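Local atomic coordinates of GXWXG domain-containing protein (Thermomonospora curvata, PDB entry 4MVE), a protein that is of unknown function and pairs a GXWXG family region with a DUF4334 family region in one compact, mainly antiparallel beta chain. Residues Y65-L78 against I87-R99. Numbering follows the deposited sequence.
Sequences YGKRFIDRDHVEPL and IYSYEKLGLARLR
V75 and A96 form a single antiparallel, hydrogen-bonded bridge between strands 74-78 and 96-99, whose axes approach to 4.6 Å at an angle of 118°; L98 N to R72 O and Y90 N to L78 O add backbone bonds on either side. Segment 65-78 is a beta hairpin closed by a type I turn, D71 to H74, and residues 87-99 run back along its second strand, first as strand 87-89 in the sheet, then through a second type I turn, E91 to G94, and on into strand 96-99. At the hairpin turn, R72 reaches out with CG anti to its backbone N, and its guanidinium lies flat on that of R99, planes 8° apart and centres 3.9 Å apart. The like charges are probably eased by D73, whose OD1 takes both NH1 and NH2 of R99 end-on, each at 3.0 Å. R99 NH1 also donates to L98 O, so the guanidinium is fixed in rotation. With an alanine at R99, the D73 carboxylate is likely to lose its salt-bridge mate and the R72 guanidinium the flat group it stacks on. Further in, CG2 of V75 meets L98 CG at 4.0 Å, while L98 CD1 packs 3.7 Å from F69 CD1; the F69 ring also meets W44 at a steep angle. Beside the direct L78-Y90 bond, one water accepts from L78 N, donates to Y90 O and hydrogen-bonds S89 OG. At the far end, I87 CD1 sits over the Y65 ring, 3.6 Å from its centroid and 4° off the normal, a CH-pi contact.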
loop_
_atom_site.group_PDB
_atom_site.type_symbol
_atom_site.label_atom_id
_atom_site.label_comp_id
_atom_site.label_asym_id
_atom_site.label_seq_id
_atom_site.Cartn_x
_atom_site.Cartn_y
_atom_site.Cartn_z
ATOM N N TYR A 65 0.375 -9.576 5.950
ATOM C CA TYR A 65 1.818 -9.461 5.757
ATOM C C TYR A 65 2.150 -8.358 4.735
ATOM O O TYR A 65 2.948 -7.469 5.019
ATOM C CB TYR A 65 2.427 -10.798 5.301
ATOM C CG TYR A 65 3.878 -10.642 4.905
ATOM C CD1 TYR A 65 4.861 -10.417 5.865
ATOM C CD2 TYR A 65 4.262 -10.651 3.564
ATOM C CE1 TYR A 65 6.185 -10.182 5.501
ATOM C CE2 TYR A 65 5.586 -10.434 3.189
ATOM C CZ TYR A 65 6.546 -10.194 4.164
ATOM O OH TYR A 65 7.866 -10.017 3.820
ATOM N N GLY A 66 1.566 -8.463 3.547
ATOM C CA GLY A 66 1.825 -7.521 2.471
ATOM C C GLY A 66 1.149 -7.865 1.161
ATOM O O GLY A 66 -0.051 -8.195 1.127
ATOM N N LYS A 67 1.917 -7.746 0.065
ATOM C CA LYS A 67 1.392 -7.925 -1.320
ATOM C C LYS A 67 2.420 -8.518 -2.249
ATOM O O LYS A 67 3.628 -8.360 -2.007
ATOM C CB LYS A 67 0.941 -6.565 -1.913
ATOM C CG LYS A 67 -0.030 -5.755 -1.057
ATOM C CD LYS A 67 -0.412 -4.418 -1.716
ATOM C CE LYS A 67 -1.388 -3.642 -0.885
ATOM N NZ LYS A 67 -2.713 -4.314 -0.858
ATOM N N ARG A 68 1.946 -9.226 -3.300
ATOM C CA ARG A 68 2.810 -9.791 -4.353
ATOM C C ARG A 68 2.311 -9.301 -5.714
ATOM O O ARG A 68 1.157 -9.549 -6.058
ATOM C CB ARG A 68 2.880 -11.330 -4.335
ATOM C CG ARG A 68 3.963 -11.866 -5.339
ATOM C CD ARG A 68 4.490 -13.279 -5.067
ATOM N NE ARG A 68 3.471 -14.307 -5.302
ATOM C CZ ARG A 68 3.521 -15.234 -6.261
ATOM N NH1 ARG A 68 2.533 -16.105 -6.400
ATOM N NH2 ARG A 68 4.541 -15.268 -7.112
ATOM N N PHE A 69 3.140 -8.529 -6.445
ATOM C CA PHE A 69 2.778 -8.056 -7.783
ATOM C C PHE A 69 3.454 -9.012 -8.809
ATOM O O PHE A 69 4.671 -8.923 -8.986
ATOM C CB PHE A 69 3.197 -6.576 -7.963
ATOM C CG PHE A 69 2.666 -5.656 -6.874
ATOM C CD1 PHE A 69 1.496 -4.911 -7.073
ATOM C CD2 PHE A 69 3.342 -5.519 -5.659
ATOM C CE1 PHE A 69 0.994 -4.086 -6.057
ATOM C CE2 PHE A 69 2.839 -4.696 -4.648
ATOM C CZ PHE A 69 1.663 -3.998 -4.848
ATOM N N ILE A 70 2.703 -9.969 -9.411
ATOM C CA ILE A 70 3.318 -10.941 -10.361
ATOM C C ILE A 70 3.627 -10.225 -11.670
ATOM O O ILE A 70 4.765 -10.236 -12.130
ATOM C CB ILE A 70 2.532 -12.276 -10.652
ATOM C CG1 ILE A 70 1.635 -12.854 -9.496
ATOM C CG2 ILE A 70 3.364 -13.327 -11.368
ATOM C CD1 ILE A 70 2.198 -13.112 -8.257
ATOM N N ASP A 71 2.592 -9.654 -12.279
ATOM C CA ASP A 71 2.634 -8.892 -13.518
ATOM C C ASP A 71 1.523 -7.823 -13.415
ATOM O O ASP A 71 0.777 -7.801 -12.416
ATOM C CB ASP A 71 2.483 -9.807 -14.756
ATOM C CG ASP A 71 1.258 -10.725 -14.779
ATOM O OD1 ASP A 71 0.118 -10.210 -14.644
ATOM O OD2 ASP A 71 1.430 -11.938 -15.050
ATOM N N ARG A 72 1.424 -6.948 -14.431
ATOM C CA ARG A 72 0.436 -5.856 -14.516
ATOM C C ARG A 72 -1.012 -6.353 -14.308
ATOM O O ARG A 72 -1.879 -5.583 -13.893
ATOM C CB ARG A 72 0.576 -5.207 -15.916
ATOM C CG ARG A 72 -0.287 -3.989 -16.222
ATOM C CD ARG A 72 -0.062 -3.566 -17.668
ATOM N NE ARG A 72 -1.024 -2.557 -18.121
ATOM C CZ ARG A 72 -2.119 -2.826 -18.831
ATOM N NH1 ARG A 72 -2.918 -1.843 -19.226
ATOM N NH2 ARG A 72 -2.418 -4.079 -19.156
ATOM N N ASP A 73 -1.269 -7.630 -14.610
ATOM C CA ASP A 73 -2.605 -8.175 -14.565
ATOM C C ASP A 73 -2.824 -9.124 -13.425
ATOM O O ASP A 73 -3.969 -9.520 -13.197
ATOM C CB ASP A 73 -2.913 -8.867 -15.884
ATOM C CG ASP A 73 -3.206 -7.878 -17.003
ATOM O OD1 ASP A 73 -4.000 -6.916 -16.767
ATOM O OD2 ASP A 73 -2.666 -8.070 -18.117
ATOM N N HIS A 74 -1.766 -9.498 -12.699
ATOM C CA HIS A 74 -1.916 -10.488 -11.631
ATOM C C HIS A 74 -1.175 -10.077 -10.359
ATOM O O HIS A 74 0.044 -10.189 -10.267
ATOM C CB HIS A 74 -1.454 -11.869 -12.131
ATOM C CG HIS A 74 -2.211 -12.362 -13.335
ATOM N ND1 HIS A 74 -1.641 -12.354 -14.606
ATOM C CD2 HIS A 74 -3.461 -12.877 -13.426
ATOM C CE1 HIS A 74 -2.540 -12.897 -15.409
ATOM N NE2 HIS A 74 -3.658 -13.207 -14.752
ATOM N N VAL A 75 -1.947 -9.605 -9.370
ATOM C CA VAL A 75 -1.493 -9.136 -8.064
ATOM C C VAL A 75 -2.206 -9.899 -6.930
ATOM O O VAL A 75 -3.435 -10.042 -6.952
ATOM C CB VAL A 75 -1.769 -7.605 -7.944
ATOM C CG1 VAL A 75 -1.318 -7.045 -6.589
ATOM C CG2 VAL A 75 -1.097 -6.828 -9.085
ATOM N N GLU A 76 -1.452 -10.301 -5.906
ATOM C CA GLU A 76 -2.025 -10.876 -4.692
ATOM C C GLU A 76 -2.074 -9.736 -3.684
ATOM O O GLU A 76 -1.033 -9.311 -3.200
ATOM C CB GLU A 76 -1.251 -12.110 -4.195
ATOM C CG GLU A 76 -1.175 -13.206 -5.259
ATOM C CD GLU A 76 -0.157 -14.293 -4.972
ATOM O OE1 GLU A 76 0.844 -13.993 -4.284
ATOM O OE2 GLU A 76 -0.332 -15.429 -5.467
ATOM N N PRO A 77 -3.262 -9.142 -3.430
ATOM C CA PRO A 77 -3.304 -7.962 -2.550
ATOM C C PRO A 77 -3.191 -8.245 -1.060
ATOM O O PRO A 77 -2.842 -7.334 -0.297
ATOM C CB PRO A 77 -4.666 -7.338 -2.862
ATOM C CG PRO A 77 -5.513 -8.479 -3.318
ATOM C CD PRO A 77 -4.600 -9.483 -3.968
ATOM N N LEU A 78 -3.528 -9.459 -0.627
ATOM C CA LEU A 78 -3.576 -9.760 0.814
ATOM C C LEU A 78 -2.819 -10.982 1.215
ATOM O O LEU A 78 -3.417 -12.009 1.557
ATOM C CB LEU A 78 -5.040 -9.905 1.285
ATOM C CG LEU A 78 -5.946 -8.690 1.011
ATOM C CD1 LEU A 78 -7.391 -9.076 1.181
ATOM C CD2 LEU A 78 -5.598 -7.517 1.967
ATOM N N ILE A 87 3.808 -17.700 4.687
ATOM C CA ILE A 87 3.021 -16.618 4.116
ATOM C C ILE A 87 2.146 -17.168 2.970
ATOM O O ILE A 87 2.649 -17.875 2.095
ATOM C CB ILE A 87 3.928 -15.422 3.714
ATOM C CG1 ILE A 87 4.437 -14.721 5.012
ATOM C CG2 ILE A 87 3.159 -14.434 2.818
ATOM C CD1 ILE A 87 5.714 -13.933 4.903
ATOM N N TYR A 88 0.825 -16.856 3.018
ATOM C CA TYR A 88 -0.146 -17.326 2.035
ATOM C C TYR A 88 -0.994 -16.174 1.515
ATOM O O TYR A 88 -1.212 -15.146 2.186
ATOM C CB TYR A 88 -1.039 -18.446 2.627
ATOM C CG TYR A 88 -2.119 -17.929 3.549
ATOM C CD1 TYR A 88 -1.824 -17.539 4.851
ATOM C CD2 TYR A 88 -3.427 -17.752 3.093
ATOM C CE1 TYR A 88 -2.804 -17.025 5.691
ATOM C CE2 TYR A 88 -4.408 -17.208 3.913
ATOM C CZ TYR A 88 -4.094 -16.849 5.213
ATOM O OH TYR A 88 -5.061 -16.351 6.043
ATOM N N SER A 89 -1.494 -16.372 0.317
ATOM C CA SER A 89 -2.332 -15.408 -0.345
ATOM C C SER A 89 -3.805 -15.619 0.009
ATOM O O SER A 89 -4.388 -16.636 -0.376
ATOM C CB SER A 89 -2.134 -15.510 -1.851
ATOM O OG SER A 89 -3.045 -14.628 -2.464
ATOM N N TYR A 90 -4.398 -14.661 0.765
ATOM C CA TYR A 90 -5.825 -14.668 1.123
ATOM C C TYR A 90 -6.604 -14.209 -0.100
ATOM O O TYR A 90 -6.341 -13.118 -0.613
ATOM C CB TYR A 90 -6.104 -13.777 2.341
ATOM C CG TYR A 90 -7.528 -13.894 2.840
ATOM C CD1 TYR A 90 -8.049 -15.122 3.248
ATOM C CD2 TYR A 90 -8.353 -12.777 2.920
ATOM C CE1 TYR A 90 -9.383 -15.245 3.644
ATOM C CE2 TYR A 90 -9.678 -12.882 3.354
ATOM C CZ TYR A 90 -10.187 -14.116 3.715
ATOM O OH TYR A 90 -11.479 -14.202 4.162
ATOM N N GLU A 91 -7.489 -15.063 -0.636
ATOM C CA GLU A 91 -8.128 -14.711 -1.915
ATOM C C GLU A 91 -9.643 -14.541 -1.856
ATOM O O GLU A 91 -10.255 -14.355 -2.914
ATOM C CB GLU A 91 -7.767 -15.764 -2.988
ATOM C CG GLU A 91 -6.261 -15.940 -3.099
ATOM C CD GLU A 91 -5.670 -16.613 -4.320
ATOM O OE1 GLU A 91 -6.293 -17.568 -4.838
ATOM O OE2 GLU A 91 -4.531 -16.239 -4.696
ATOM N N LYS A 92 -10.226 -14.495 -0.647
ATOM C CA LYS A 92 -11.675 -14.410 -0.500
ATOM C C LYS A 92 -12.230 -13.025 -0.919
ATOM O O LYS A 92 -13.409 -12.941 -1.276
ATOM C CB LYS A 92 -12.095 -14.795 0.944
ATOM C CG LYS A 92 -13.529 -14.450 1.365
ATOM C CD LYS A 92 -14.547 -15.467 0.858
ATOM C CE LYS A 92 -15.877 -14.850 0.515
ATOM N NZ LYS A 92 -16.909 -15.904 0.322
ATOM N N LEU A 93 -11.401 -11.980 -0.920
ATOM C CA LEU A 93 -11.854 -10.645 -1.363
ATOM C C LEU A 93 -11.574 -10.447 -2.861
ATOM O O LEU A 93 -11.829 -9.370 -3.410
ATOM C CB LEU A 93 -11.176 -9.519 -0.544
ATOM C CG LEU A 93 -11.760 -9.287 0.850
ATOM C CD1 LEU A 93 -11.071 -10.151 1.863
ATOM C CD2 LEU A 93 -11.527 -7.861 1.289
ATOM N N GLY A 94 -10.997 -11.466 -3.484
ATOM C CA GLY A 94 -10.645 -11.426 -4.897
ATOM C C GLY A 94 -9.198 -10.997 -5.069
ATOM O O GLY A 94 -8.514 -10.635 -4.095
ATOM N N LEU A 95 -8.727 -11.026 -6.318
ATOM C CA LEU A 95 -7.359 -10.675 -6.622
ATOM C C LEU A 95 -7.293 -9.219 -7.107
ATOM O O LEU A 95 -8.165 -8.418 -6.736
ATOM C CB LEU A 95 -6.714 -11.696 -7.607
ATOM C CG LEU A 95 -6.484 -13.094 -6.981
ATOM C CD1 LEU A 95 -6.123 -14.114 -8.021
ATOM C CD2 LEU A 95 -5.389 -13.067 -5.909
ATOM N N ALA A 96 -6.214 -8.840 -7.822
ATOM C CA ALA A 96 -6.048 -7.459 -8.217
ATOM C C ALA A 96 -5.127 -7.336 -9.432
ATOM O O ALA A 96 -4.663 -8.335 -9.977
ATOM C CB ALA A 96 -5.501 -6.649 -7.045
ATOM N N ARG A 97 -4.947 -6.109 -9.903
ATOM C CA ARG A 97 -4.105 -5.803 -11.048
ATOM C C ARG A 97 -3.593 -4.366 -10.931
ATOM O O ARG A 97 -4.019 -3.617 -10.036
ATOM C CB ARG A 97 -4.840 -6.072 -12.377
ATOM C CG ARG A 97 -5.997 -5.156 -12.635
ATOM C CD ARG A 97 -7.119 -5.818 -13.450
ATOM N NE ARG A 97 -8.231 -4.866 -13.578
ATOM C CZ ARG A 97 -9.013 -4.458 -12.573
ATOM N NH1 ARG A 97 -8.856 -4.959 -11.345
ATOM N NH2 ARG A 97 -9.972 -3.569 -12.791
ATOM N N LEU A 98 -2.635 -4.016 -11.780
ATOM C CA LEU A 98 -2.015 -2.688 -11.776
ATOM C C LEU A 98 -2.355 -1.906 -13.018
ATOM O O LEU A 98 -2.335 -2.450 -14.133
ATOM C CB LEU A 98 -0.491 -2.808 -11.706
ATOM C CG LEU A 98 0.125 -3.289 -10.370
ATOM C CD1 LEU A 98 1.538 -3.817 -10.601
ATOM C CD2 LEU A 98 0.164 -2.159 -9.339
ATOM N N ARG A 99 -2.671 -0.630 -12.818
ATOM C CA ARG A 99 -2.940 0.322 -13.912
ATOM C C ARG A 99 -2.350 1.676 -13.524
ATOM O O ARG A 99 -1.972 1.866 -12.351
ATOM C CB ARG A 99 -4.446 0.454 -14.184
ATOM C CG ARG A 99 -5.160 -0.838 -14.655
ATOM C CD ARG A 99 -4.620 -1.267 -16.036
ATOM N NE ARG A 99 -5.377 -2.352 -16.652
ATOM C CZ ARG A 99 -5.087 -3.647 -16.541
ATOM N NH1 ARG A 99 -4.109 -4.052 -15.740
ATOM N NH2 ARG A 99 -5.811 -4.551 -17.184
HETATM O O HOH W 1 -3.934 -12.051 -1.838
#